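Local coordinates for protein FMN reductase [NAD(P)H] (Bacillus subtilis, PDB 1ZCH) that uses NADH or NADPH to reduce flavin mononucleotide and, with its bound flavin, nitroaromatic compounds, quinones, chromates and azo dyes, at residues Glu3-Lys6 / Ser7-His11; Arg12-Arg15 / Ser16-Asp19; Lys97-Ile100 / Thr101-Leu104; Val181-Glu185 / Thr186-Gln190; His235-Glu238 / Met239-Gln243. All blocks are in the same frame, centred on the assembly; numbering follows the deposited sequence.

Interaction 1 of 5, residues Glu3-Lys6 / Ser7-His11; sequences EVIK and SLTDH. With FMN (flavin mononucleotide), chain D.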
# COMPACT_ATOMS: atom_id res chain seq x y z
N GLU A 3 -12.97 8.93 -16.66
CA GLU A 3 -13.69 7.92 -15.88
C GLU A 3 -12.90 7.37 -14.70
O GLU A 3 -13.47 7.10 -13.64
CB GLU A 3 -14.12 6.77 -16.79
CG GLU A 3 -15.03 7.20 -17.93
CD GLU A 3 -16.32 7.83 -17.45
OE1 GLU A 3 -17.00 8.50 -18.26
OE2 GLU A 3 -16.67 7.66 -16.26
N VAL A 4 -11.60 7.19 -14.88
CA VAL A 4 -10.77 6.66 -13.80
C VAL A 4 -10.71 7.64 -12.63
O VAL A 4 -10.96 7.27 -11.49
CB VAL A 4 -9.34 6.37 -14.28
CG1 VAL A 4 -8.48 5.88 -13.13
CG2 VAL A 4 -9.37 5.33 -15.40
N ILE A 5 -10.38 8.90 -12.92
CA ILE A 5 -10.29 9.91 -11.88
C ILE A 5 -11.65 10.10 -11.21
O ILE A 5 -11.74 10.26 -10.00
CB ILE A 5 -9.82 11.27 -12.45
CG1 ILE A 5 -8.46 11.11 -13.13
CG2 ILE A 5 -9.71 12.29 -11.32
CD1 ILE A 5 -7.34 10.69 -12.21
N LYS A 6 -12.72 10.09 -12.01
CA LYS A 6 -14.05 10.25 -11.45
C LYS A 6 -14.36 9.12 -10.48
O LYS A 6 -14.91 9.35 -9.40
CB LYS A 6 -15.11 10.26 -12.56
CG LYS A 6 -15.17 11.54 -13.36
CD LYS A 6 -16.36 11.53 -14.31
CE LYS A 6 -16.45 12.82 -15.11
NZ LYS A 6 -17.58 12.79 -16.07
N SER A 7 -14.01 7.89 -10.85
CA SER A 7 -14.28 6.75 -9.98
C SER A 7 -13.45 6.83 -8.70
O SER A 7 -13.98 6.62 -7.60
CB SER A 7 -13.99 5.44 -10.72
OG SER A 7 -14.45 4.32 -9.98
N LEU A 8 -12.16 7.13 -8.83
CA LEU A 8 -11.28 7.22 -7.66
C LEU A 8 -11.70 8.29 -6.66
O LEU A 8 -11.67 8.07 -5.45
CB LEU A 8 -9.83 7.48 -8.10
CG LEU A 8 -9.16 6.35 -8.88
CD1 LEU A 8 -7.78 6.79 -9.34
CD2 LEU A 8 -9.06 5.11 -7.99
N THR A 9 -12.08 9.46 -7.17
CA THR A 9 -12.47 10.56 -6.31
C THR A 9 -13.89 10.46 -5.74
O THR A 9 -14.29 11.29 -4.93
CB THR A 9 -12.30 11.92 -7.03
OG1 THR A 9 -13.10 11.96 -8.22
CG2 THR A 9 -10.84 12.12 -7.43
N ASP A 10 -14.64 9.44 -6.15
CA ASP A 10 -16.00 9.26 -5.64
C ASP A 10 -16.04 8.18 -4.56
O ASP A 10 -17.11 7.79 -4.08
CB ASP A 10 -16.94 8.87 -6.78
CG ASP A 10 -18.41 9.02 -6.40
OD1 ASP A 10 -18.78 10.09 -5.89
OD2 ASP A 10 -19.19 8.06 -6.63
N HIS A 11 -14.86 7.70 -4.16
CA HIS A 11 -14.77 6.66 -3.15
C HIS A 11 -15.37 6.94 -1.77
O HIS A 11 -15.27 8.05 -1.25
CB HIS A 11 -13.31 6.25 -2.92
CG HIS A 11 -13.13 5.41 -1.69
ND1 HIS A 11 -13.42 4.06 -1.66
CD2 HIS A 11 -12.79 5.74 -0.42
CE1 HIS A 11 -13.28 3.61 -0.43
NE2 HIS A 11 -12.90 4.61 0.34
N1 FMN D . -13.33 0.04 8.46
C2 FMN D . -13.98 -0.80 9.28
O2 FMN D . -15.17 -0.73 9.46
N3 FMN D . -13.30 -1.84 9.99
C4 FMN D . -11.92 -2.04 9.86
O4 FMN D . -11.38 -2.94 10.49
C4A FMN D . -11.19 -1.14 8.96
N5 FMN D . -9.84 -1.28 8.79
C5A FMN D . -9.23 -0.53 7.80
C6 FMN D . -7.85 -0.83 7.51
C7 FMN D . -7.17 -0.17 6.49
C7M FMN D . -5.74 -0.56 6.17
C8 FMN D . -7.84 0.89 5.72
C8M FMN D . -7.17 1.61 4.58
C9 FMN D . -9.19 1.23 6.02
C9A FMN D . -9.90 0.52 7.04
N10 FMN D . -11.33 0.73 7.36
C10 FMN D . -11.97 -0.09 8.25
C1' FMN D . -12.07 1.82 6.64
C2' FMN D . -11.75 3.24 7.21
O2' FMN D . -12.48 3.42 8.43
C3' FMN D . -12.16 4.27 6.14
O3' FMN D . -11.35 4.05 4.97
C4' FMN D . -11.94 5.72 6.63
O4' FMN D . -12.78 6.02 7.75
C5' FMN D . -12.21 6.65 5.47
O5' FMN D . -13.74 6.63 5.11
P FMN D . -14.10 6.21 3.67
O1P FMN D . -13.80 7.30 2.76
O2P FMN D . -15.52 5.93 3.63
O3P FMN D . -13.35 5.03 3.27

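Interaction 2 of 5, residues Arg12-Arg15 / Ser16-Asp19; sequences RSIR and SYTD. With FMN (flavin mononucleotide), chain D.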
# COMPACT_ATOMS: atom_id res chain seq x y z
N ARG A 12 -15.98 5.91 -1.19
CA ARG A 12 -16.53 5.93 0.16
C ARG A 12 -16.69 4.47 0.56
O ARG A 12 -17.07 3.64 -0.26
CB ARG A 12 -17.87 6.67 0.25
CG ARG A 12 -19.12 5.86 -0.11
CD ARG A 12 -19.18 5.59 -1.59
NE ARG A 12 -19.11 6.83 -2.37
CZ ARG A 12 -20.08 7.73 -2.44
NH1 ARG A 12 -21.22 7.55 -1.78
NH2 ARG A 12 -19.91 8.82 -3.18
N SER A 13 -16.37 4.15 1.81
CA SER A 13 -16.50 2.78 2.28
C SER A 13 -17.97 2.40 2.49
O SER A 13 -18.77 3.21 2.96
CB SER A 13 -15.73 2.58 3.59
OG SER A 13 -14.33 2.54 3.34
N ILE A 14 -18.30 1.16 2.15
CA ILE A 14 -19.66 0.65 2.29
C ILE A 14 -19.67 -0.41 3.39
O ILE A 14 -18.82 -1.30 3.41
CB ILE A 14 -20.14 0.00 0.96
CG1 ILE A 14 -20.13 1.05 -0.16
CG2 ILE A 14 -21.54 -0.59 1.13
CD1 ILE A 14 -21.00 2.26 0.11
N ARG A 15 -20.63 -0.31 4.31
CA ARG A 15 -20.73 -1.28 5.41
C ARG A 15 -22.12 -1.91 5.52
O ARG A 15 -22.44 -2.56 6.51
CB ARG A 15 -20.35 -0.63 6.74
CG ARG A 15 -18.90 -0.18 6.79
CD ARG A 15 -18.51 0.31 8.18
NE ARG A 15 -17.12 0.75 8.23
CZ ARG A 15 -16.70 1.94 7.80
NH1 ARG A 15 -17.56 2.82 7.29
NH2 ARG A 15 -15.41 2.24 7.87
N SER A 16 -22.94 -1.69 4.50
CA SER A 16 -24.29 -2.25 4.43
C SER A 16 -24.39 -2.89 3.06
O SER A 16 -24.34 -2.20 2.04
CB SER A 16 -25.34 -1.16 4.58
OG SER A 16 -26.65 -1.70 4.48
N TYR A 17 -24.53 -4.22 3.03
CA TYR A 17 -24.60 -4.97 1.78
C TYR A 17 -25.86 -5.80 1.59
O TYR A 17 -26.50 -6.20 2.56
CB TYR A 17 -23.39 -5.90 1.69
CG TYR A 17 -22.06 -5.19 1.63
CD1 TYR A 17 -21.52 -4.78 0.41
CD2 TYR A 17 -21.35 -4.90 2.80
CE1 TYR A 17 -20.30 -4.10 0.35
CE2 TYR A 17 -20.13 -4.23 2.75
CZ TYR A 17 -19.61 -3.83 1.52
OH TYR A 17 -18.40 -3.18 1.46
N THR A 18 -26.20 -6.07 0.33
CA THR A 18 -27.35 -6.90 0.01
C THR A 18 -26.81 -8.33 -0.03
O THR A 18 -25.62 -8.55 0.21
CB THR A 18 -27.94 -6.56 -1.38
OG1 THR A 18 -27.03 -6.98 -2.40
CG2 THR A 18 -28.19 -5.07 -1.50
N ASP A 19 -27.67 -9.29 -0.35
CA ASP A 19 -27.26 -10.68 -0.40
C ASP A 19 -26.90 -11.10 -1.83
O ASP A 19 -26.63 -12.27 -2.08
CB ASP A 19 -28.38 -11.57 0.13
CG ASP A 19 -29.62 -11.53 -0.74
OD1 ASP A 19 -30.05 -10.42 -1.12
OD2 ASP A 19 -30.18 -12.61 -1.04
N1 FMN D . -13.33 0.04 8.46
C2 FMN D . -13.98 -0.80 9.28
O2 FMN D . -15.17 -0.73 9.46
N3 FMN D . -13.30 -1.84 9.99
C4 FMN D . -11.92 -2.04 9.86
O4 FMN D . -11.38 -2.94 10.49
C4A FMN D . -11.19 -1.14 8.96
N5 FMN D . -9.84 -1.28 8.79
C5A FMN D . -9.23 -0.53 7.80
C6 FMN D . -7.85 -0.83 7.51
C7 FMN D . -7.17 -0.17 6.49
C7M FMN D . -5.74 -0.56 6.17
C8 FMN D . -7.84 0.89 5.72
C8M FMN D . -7.17 1.61 4.58
C9 FMN D . -9.19 1.23 6.02
C9A FMN D . -9.90 0.52 7.04
N10 FMN D . -11.33 0.73 7.36
C10 FMN D . -11.97 -0.09 8.25
C1' FMN D . -12.07 1.82 6.64
C2' FMN D . -11.75 3.24 7.21
O2' FMN D . -12.48 3.42 8.43
C3' FMN D . -12.16 4.27 6.14
O3' FMN D . -11.35 4.05 4.97
C4' FMN D . -11.94 5.72 6.63
O4' FMN D . -12.78 6.02 7.75
C5' FMN D . -12.21 6.65 5.47
O5' FMN D . -13.74 6.63 5.11
P FMN D . -14.10 6.21 3.67
O1P FMN D . -13.80 7.30 2.76
O2P FMN D . -15.52 5.93 3.63
O3P FMN D . -13.35 5.03 3.27

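Interaction 3 of 5, residues Lys97-Ile100 / Thr101-Leu104; sequences KMEI and TNGL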
# COMPACT_ATOMS: atom_id res chain seq x y z
N LYS A 97 20.23 -19.00 0.97
CA LYS A 97 19.54 -18.69 2.22
C LYS A 97 18.90 -17.32 2.05
O LYS A 97 19.53 -16.39 1.56
CB LYS A 97 20.52 -18.67 3.40
CG LYS A 97 19.82 -18.42 4.73
CD LYS A 97 20.78 -18.55 5.91
CE LYS A 97 20.05 -18.37 7.23
NZ LYS A 97 19.39 -17.05 7.34
N MET A 98 17.63 -17.20 2.43
CA MET A 98 16.92 -15.93 2.31
C MET A 98 17.25 -15.07 3.53
O MET A 98 16.96 -15.45 4.66
CB MET A 98 15.41 -16.17 2.20
CG MET A 98 14.56 -14.91 2.09
SD MET A 98 12.87 -15.29 1.59
CE MET A 98 12.25 -16.05 3.09
N GLU A 99 17.86 -13.91 3.29
CA GLU A 99 18.25 -13.01 4.37
C GLU A 99 17.39 -11.76 4.47
O GLU A 99 17.39 -11.09 5.51
CB GLU A 99 19.71 -12.59 4.21
CG GLU A 99 20.74 -13.70 4.42
CD GLU A 99 20.75 -14.23 5.85
OE1 GLU A 99 20.47 -13.46 6.79
OE2 GLU A 99 21.04 -15.43 6.03
N ILE A 100 16.67 -11.43 3.41
CA ILE A 100 15.85 -10.22 3.43
C ILE A 100 14.85 -10.25 4.58
O ILE A 100 14.53 -9.21 5.17
CB ILE A 100 15.11 -10.03 2.07
CG1 ILE A 100 14.52 -8.61 1.99
CG2 ILE A 100 14.01 -11.07 1.90
CD1 ILE A 100 15.57 -7.51 2.04
N THR A 101 14.37 -11.44 4.93
CA THR A 101 13.40 -11.57 6.02
C THR A 101 14.00 -11.41 7.42
O THR A 101 13.28 -11.49 8.42
CB THR A 101 12.68 -12.92 5.95
OG1 THR A 101 13.65 -13.96 5.76
CG2 THR A 101 11.68 -12.92 4.80
N ASN A 102 15.30 -11.16 7.49
CA ASN A 102 15.95 -10.98 8.79
C ASN A 102 16.09 -9.51 9.19
O ASN A 102 16.82 -9.18 10.13
CB ASN A 102 17.30 -11.69 8.80
CG ASN A 102 17.16 -13.20 8.78
OD1 ASN A 102 16.30 -13.76 9.45
ND2 ASN A 102 18.00 -13.87 8.00
N GLY A 103 15.39 -8.64 8.47
CA GLY A 103 15.42 -7.22 8.75
C GLY A 103 14.07 -6.63 8.39
O GLY A 103 13.34 -7.20 7.58
N LEU A 104 13.72 -5.49 9.00
CA LEU A 104 12.44 -4.85 8.74
C LEU A 104 12.20 -4.41 7.30
O LEU A 104 11.07 -4.11 6.91
CB LEU A 104 12.24 -3.67 9.69
CG LEU A 104 11.97 -4.09 11.15
CD1 LEU A 104 11.92 -2.86 12.05
CD2 LEU A 104 10.65 -4.86 11.21

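Interaction 4 of 5, residues Val181-Glu185 / Thr186-Gln190; sequences VNHQE and TYLNQ. With CA (calcium ion), chain C.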
# COMPACT_ATOMS: atom_id res chain seq x y z
N VAL A 181 -1.60 17.57 3.35
CA VAL A 181 -1.16 16.24 2.96
C VAL A 181 -0.15 16.21 1.81
O VAL A 181 0.72 15.34 1.77
CB VAL A 181 -2.39 15.37 2.59
CG1 VAL A 181 -1.95 14.01 2.05
CG2 VAL A 181 -3.27 15.19 3.82
N ASN A 182 -0.29 17.14 0.88
CA ASN A 182 0.62 17.24 -0.26
C ASN A 182 1.45 18.49 -0.04
O ASN A 182 0.93 19.60 -0.11
CB ASN A 182 -0.17 17.37 -1.56
CG ASN A 182 0.72 17.51 -2.78
OD1 ASN A 182 0.33 18.11 -3.78
ND2 ASN A 182 1.92 16.93 -2.72
N HIS A 183 2.74 18.32 0.24
CA HIS A 183 3.63 19.45 0.50
C HIS A 183 4.54 19.69 -0.70
O HIS A 183 4.99 18.75 -1.35
CB HIS A 183 4.49 19.17 1.74
CG HIS A 183 3.70 18.80 2.95
ND1 HIS A 183 4.28 18.32 4.10
CD2 HIS A 183 2.36 18.84 3.19
CE1 HIS A 183 3.34 18.08 5.00
NE2 HIS A 183 2.17 18.38 4.48
N GLN A 184 4.81 20.96 -0.99
CA GLN A 184 5.65 21.32 -2.13
C GLN A 184 7.12 21.47 -1.76
O GLN A 184 7.48 22.30 -0.92
CB GLN A 184 5.15 22.63 -2.76
CG GLN A 184 3.68 22.61 -3.16
CD GLN A 184 3.34 21.46 -4.08
OE1 GLN A 184 4.03 21.21 -5.07
NE2 GLN A 184 2.26 20.75 -3.77
N GLU A 185 7.96 20.65 -2.40
CA GLU A 185 9.41 20.65 -2.22
C GLU A 185 9.94 20.17 -0.87
O GLU A 185 10.84 19.32 -0.83
CB GLU A 185 9.99 22.04 -2.53
CG GLU A 185 9.67 22.58 -3.93
CD GLU A 185 10.04 21.61 -5.06
OE1 GLU A 185 11.15 21.04 -5.03
OE2 GLU A 185 9.22 21.44 -5.99
N THR A 186 9.41 20.71 0.22
CA THR A 186 9.84 20.29 1.56
C THR A 186 8.62 20.10 2.45
O THR A 186 7.54 20.60 2.15
CB THR A 186 10.79 21.32 2.23
OG1 THR A 186 10.13 22.59 2.33
CG2 THR A 186 12.07 21.47 1.43
N TYR A 187 8.80 19.38 3.55
CA TYR A 187 7.71 19.13 4.48
C TYR A 187 7.21 20.45 5.08
O TYR A 187 8.00 21.31 5.46
CB TYR A 187 8.18 18.19 5.59
CG TYR A 187 7.07 17.57 6.40
CD1 TYR A 187 6.55 16.31 6.08
CD2 TYR A 187 6.51 18.25 7.48
CE1 TYR A 187 5.51 15.75 6.82
CE2 TYR A 187 5.47 17.71 8.22
CZ TYR A 187 4.98 16.46 7.89
OH TYR A 187 3.97 15.91 8.64
N LEU A 188 5.89 20.59 5.17
CA LEU A 188 5.24 21.79 5.69
C LEU A 188 5.57 22.13 7.14
O LEU A 188 5.55 21.26 8.00
CB LEU A 188 3.72 21.65 5.54
CG LEU A 188 2.89 22.89 5.84
CD1 LEU A 188 3.26 24.01 4.86
CD2 LEU A 188 1.40 22.55 5.71
N ASN A 189 5.84 23.41 7.41
CA ASN A 189 6.17 23.85 8.76
C ASN A 189 5.07 23.43 9.73
O ASN A 189 3.88 23.41 9.39
CB ASN A 189 6.36 25.37 8.80
CG ASN A 189 7.42 25.84 7.83
OD1 ASN A 189 8.50 25.26 7.74
ND2 ASN A 189 7.13 26.91 7.10
N GLN A 190 5.47 23.09 10.96
CA GLN A 190 4.54 22.62 11.98
C GLN A 190 3.38 23.55 12.30
O GLN A 190 2.25 23.09 12.48
CB GLN A 190 5.31 22.28 13.26
CG GLN A 190 4.60 21.27 14.15
CD GLN A 190 4.77 19.84 13.66
OE1 GLN A 190 4.92 19.59 12.46
NE2 GLN A 190 4.72 18.89 14.60
CA CA C . 10.46 24.00 7.17
O HOH W 1 9.29 23.52 4.97
O HOH W 2 9.32 21.91 7.68

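Interaction 5 of 5, residues His235-Glu238 / Met239-Gln243; sequences HIRE and MLEKQ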
# COMPACT_ATOMS: atom_id res chain seq x y z
N HIS A 235 1.14 -6.95 20.04
CA HIS A 235 1.62 -8.28 19.65
C HIS A 235 2.13 -8.37 18.21
O HIS A 235 2.39 -9.47 17.72
CB HIS A 235 0.49 -9.28 19.81
CG HIS A 235 -0.73 -8.93 19.00
ND1 HIS A 235 -1.68 -8.04 19.44
CD2 HIS A 235 -1.09 -9.28 17.74
CE1 HIS A 235 -2.58 -7.85 18.49
NE2 HIS A 235 -2.24 -8.60 17.45
N ILE A 236 2.28 -7.24 17.53
CA ILE A 236 2.73 -7.29 16.14
C ILE A 236 4.12 -7.87 15.94
O ILE A 236 4.32 -8.73 15.08
CB ILE A 236 2.67 -5.89 15.48
CG1 ILE A 236 1.22 -5.41 15.43
CG2 ILE A 236 3.25 -5.95 14.06
CD1 ILE A 236 0.28 -6.35 14.69
N ARG A 237 5.10 -7.42 16.72
CA ARG A 237 6.45 -7.94 16.57
C ARG A 237 6.44 -9.46 16.77
O ARG A 237 7.10 -10.20 16.04
CB ARG A 237 7.41 -7.30 17.58
CG ARG A 237 8.81 -7.89 17.50
CD ARG A 237 9.74 -7.28 18.53
NE ARG A 237 11.09 -7.83 18.39
CZ ARG A 237 12.14 -7.41 19.09
NH1 ARG A 237 12.00 -6.44 19.98
NH2 ARG A 237 13.33 -7.95 18.88
N GLU A 238 5.68 -9.90 17.77
CA GLU A 238 5.58 -11.33 18.06
C GLU A 238 5.03 -12.10 16.86
O GLU A 238 5.56 -13.14 16.50
CB GLU A 238 4.68 -11.55 19.28
CG GLU A 238 4.43 -13.01 19.62
CD GLU A 238 3.74 -13.19 20.95
OE1 GLU A 238 2.67 -12.57 21.15
OE2 GLU A 238 4.26 -13.95 21.80
N MET A 239 3.96 -11.57 16.25
CA MET A 239 3.35 -12.21 15.08
C MET A 239 4.38 -12.34 13.97
O MET A 239 4.57 -13.42 13.40
CB MET A 239 2.18 -11.36 14.54
CG MET A 239 1.76 -11.75 13.10
SD MET A 239 0.65 -10.58 12.26
CE MET A 239 1.82 -9.40 11.62
N LEU A 240 5.05 -11.23 13.68
CA LEU A 240 6.06 -11.20 12.63
C LEU A 240 7.17 -12.22 12.86
O LEU A 240 7.55 -12.95 11.95
CB LEU A 240 6.65 -9.79 12.53
CG LEU A 240 5.66 -8.73 12.04
CD1 LEU A 240 6.26 -7.33 12.18
CD2 LEU A 240 5.30 -9.02 10.58
N GLU A 241 7.69 -12.28 14.09
CA GLU A 241 8.76 -13.22 14.40
C GLU A 241 8.28 -14.66 14.25
O GLU A 241 9.01 -15.52 13.75
CB GLU A 241 9.28 -12.99 15.82
CG GLU A 241 9.80 -11.59 16.05
CD GLU A 241 10.48 -11.43 17.40
OE1 GLU A 241 9.86 -11.78 18.43
OE2 GLU A 241 11.63 -10.94 17.43
N LYS A 242 7.06 -14.92 14.70
CA LYS A 242 6.49 -16.26 14.62
C LYS A 242 6.33 -16.68 13.16
O LYS A 242 6.34 -17.87 12.85
CB LYS A 242 5.13 -16.27 15.32
CG LYS A 242 4.52 -17.64 15.51
CD LYS A 242 3.25 -17.55 16.35
CE LYS A 242 3.53 -16.95 17.73
NZ LYS A 242 2.29 -16.73 18.52
N GLN A 243 6.20 -15.70 12.28
CA GLN A 243 6.06 -15.97 10.85
C GLN A 243 7.38 -15.92 10.09
O GLN A 243 7.39 -15.85 8.87
CB GLN A 243 5.05 -15.01 10.23
CG GLN A 243 3.61 -15.25 10.66
CD GLN A 243 3.19 -16.71 10.49
OE1 GLN A 243 3.21 -17.48 11.45
NE2 GLN A 243 2.83 -17.09 9.27

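Interaction 1 of 5, residues Glu3-Lys6 / Ser7-His11
The N-terminal helix 3-9 of this nitroreductase-family chain leads into the FMN phosphate site, and its last turn is tied by Thr9 to Ile5. Ile5 O accepts two bonds, one from Thr9 N and one from Thr9 OG1, the hydroxyl at 2.8 Å; the two donors come from opposite faces of the carbonyl plane. OG1 can reach back because it lies between its own backbone N and carbonyl carbon (chi1 60°), which also carries Thr9 CG2 to 4.1 Å from Ile5 CG2. With alanine at this position, Ile5 O would probably keep the backbone N-H as its one donor from this turn, and a gap would open beside the Ile5 methyl. One residue earlier, Leu8 N bonds to Val4 O at 2.9 Å, almost straight (169°). The side chains of that pair run side by side, with Val4 CG1 and Leu8 CD1 4.0 Å apart, and Ser127 and Ala33 of the second subunit pack on Val4 and Leu8 in turn. Beyond the helix His11 ND1 is held by Glu126 of helix 104-127. His11 NE2 donates to FMN O3P at 3.0 Å, the oxygen lying at the ring edge near its plane, with an N-H...O angle of 147°.

Interaction 2 of 5, residues Arg12-Arg15 / Ser16-Asp19
A short-range side-chain contact, Tyr17 folded back onto Ile14, sits in the loop between helices 3-9 and 24-36, on the stretch that also carries the flavin-binding Arg15. Ile14 CG2 lies over one face of the phenol, 4.0 Å from the Tyr17 ring centroid and 21° off its normal, a CH-pi contact offset toward the rim. The methyl gets there by pointing away from the Ile14 backbone N, while Tyr17 CG is swung beside its own N (chi1 -64°). The Tyr17 hydroxyl, OH, gives a weak bond to Ile14 O at 2.7 Å. This loop is one of the FMN-binding segments of the nitroreductase fold, running beside strand 131-135, and Trp69 of helix 68-72 touches both Tyr17 and Arg15. Ser13 holds the phosphate twice: its N donates to FMN O2P at 2.7 Å, nearly straight, and its OG to FMN O3P. Arg15 reaches the other end of the cofactor through an extended chain. Arg15 NE donates to FMN O2 at 2.7 Å, and Arg15 NH2, meeting the flavin in the guanidinium plane, donates to FMN N1 at 3.1 Å, so a cationic group faces the N1-C2=O2 edge and would probably stabilise negative charge on the reduced flavin.

Interaction 3 of 5, residues Lys97-Ile100 / Thr101-Leu104
Asn102 ND2 donates to Glu99 OE1 at 2.8 Å, the shortest polar bond across this contact, while on the other carboxylate oxygen Lys97 NZ makes a salt bridge to Glu99 OE2 at 2.7 Å. Both donors come from above the carboxylate plane, the amide nitrogen 59° out of it, whereas OE1 lies close to the amide plane of Asn102. The Glu99 chain bends at chi2 (-64°), which curls its carboxylate back over the turn toward Asn102. On the amide's other side, Asn102 OD1 takes a bond from Lys246, so both ends of the group have partners, which restrains its rotation. Were Glu99 cut back to an alanine, the Lys97 ammonium would probably lose its charge partner and the Asn102 amide would be likely to turn more freely about its one remaining bond. Beneath these side chains runs a single 3-10 turn at Ile100 and Thr101, in the loop that leads from helix 84-94 into the long helix 104-127. Asn102 N closes it on Glu99 O at 2.9 Å, and Gly103 N follows with a weak bond to Ile100 O. On the buried face Met98 CE meets Thr101 CG2 at 3.6 Å, the two side chains crossing at about a right angle, and Tyr154 touches both. The second subunit closes over the turn as well, with its Tyr232 on Ile100 and its Glu229 on Glu99.

Interaction 4 of 5, residues Val181-Glu185 / Thr186-Gln190
His183 packs tightly against Leu188 and Tyr187, whereas a few residues on, the chain runs out to water and a calcium ion. Leu188 CB sits over the centre of the imidazole, a CH-pi contact 3.6 Å from the His183 ring centroid and only 7° off the normal. The ring also turns its ND1-CE1 edge to the face of Tyr187 in a T-shaped pair, centroids 4.5 Å apart and planes at 83°. Tyr187 CG stands anti to its backbone N (chi1 -165°), which sets the phenol across that edge. His183 NE2 bonds to Ala180 O, holding the imidazole's rotation, and the Tyr187 hydroxyl bonds to Asp82 of the second subunit. A classic gamma turn centred on Glu185 follows strand 182-184, a strand that pairs in parallel with one of the second subunit and so carries the sheet across the dimer interface. Thr186 N closes the turn on Gln184 O at 2.7 Å, while Glu185, with positive phi at its corner, sends its carboxylate to Arg56 of that subunit. On the wet side two waters, each bound to the calcium ion, both donate to Tyr187 O, and the first also bonds to Thr186 OG1 at 2.9 Å. Asn189 OD1 binds the calcium directly at 2.4 Å, and Glu150 of the second subunit is a further ligand, making this a metal bridge between the two chains.

Interaction 5 of 5, residues His235-Glu238 / Met239-Gln243
Four successive i to i+4 backbone bonds, from Met239 N to His235 O through Lys242 N to Glu238 O, mark 236-242 as a short alpha helix, with His235 at its N-cap position. Leu240 N to Ile236 O is the straightest of them, 3.0 Å long with an N-H...O angle of 175°. On the buried side of this C-terminal helix, Ile236 CG2 meets Leu240 CD1 at 3.8 Å, the two side chains slanting past each other. Met239 lies beside them, Met239 CE a looser 4.5 Å from Ile236 CG2, and Phe156 of strand 155-164 packs on both Met239 and Leu240. Leu104 of the second subunit also rests against Leu240. The outer side is polar. Arg237 runs fully extended, its CG anti to the backbone N (chi1 177°), and Arg237 NE gives a weak hydrogen bond within a salt bridge to Glu241 OE2 at 3.3 Å. The carboxylate oxygen arrives at the guanidinium edge, near its plane, though the two planes stand 60° apart. So long an approach implies that the Arg237-Glu241 pair probably adds only a mild attraction along the helix, while Ile236 and Leu240 give the closer side-chain packing.

Overall arrangement
All five contacts are local and partly buried, but they serve different places. Interactions 1 and 2 adjoin in sequence and share one FMN, the first gripping only its phosphate and the second both phosphate and flavin ring. Interaction 2 is also the one whose segments the second subunit does not touch. Interactions 3 and 5 lie together on the far side of the chain's centre, nearest atoms about 5 Å apart; the first is a polar turn before helix 104-127, the second a helix with an apolar inner face, and both meet the partner chain. Interaction 4, centres at least 25 Å from every other, works through a T-shaped aromatic pair, a shared sheet and calcium.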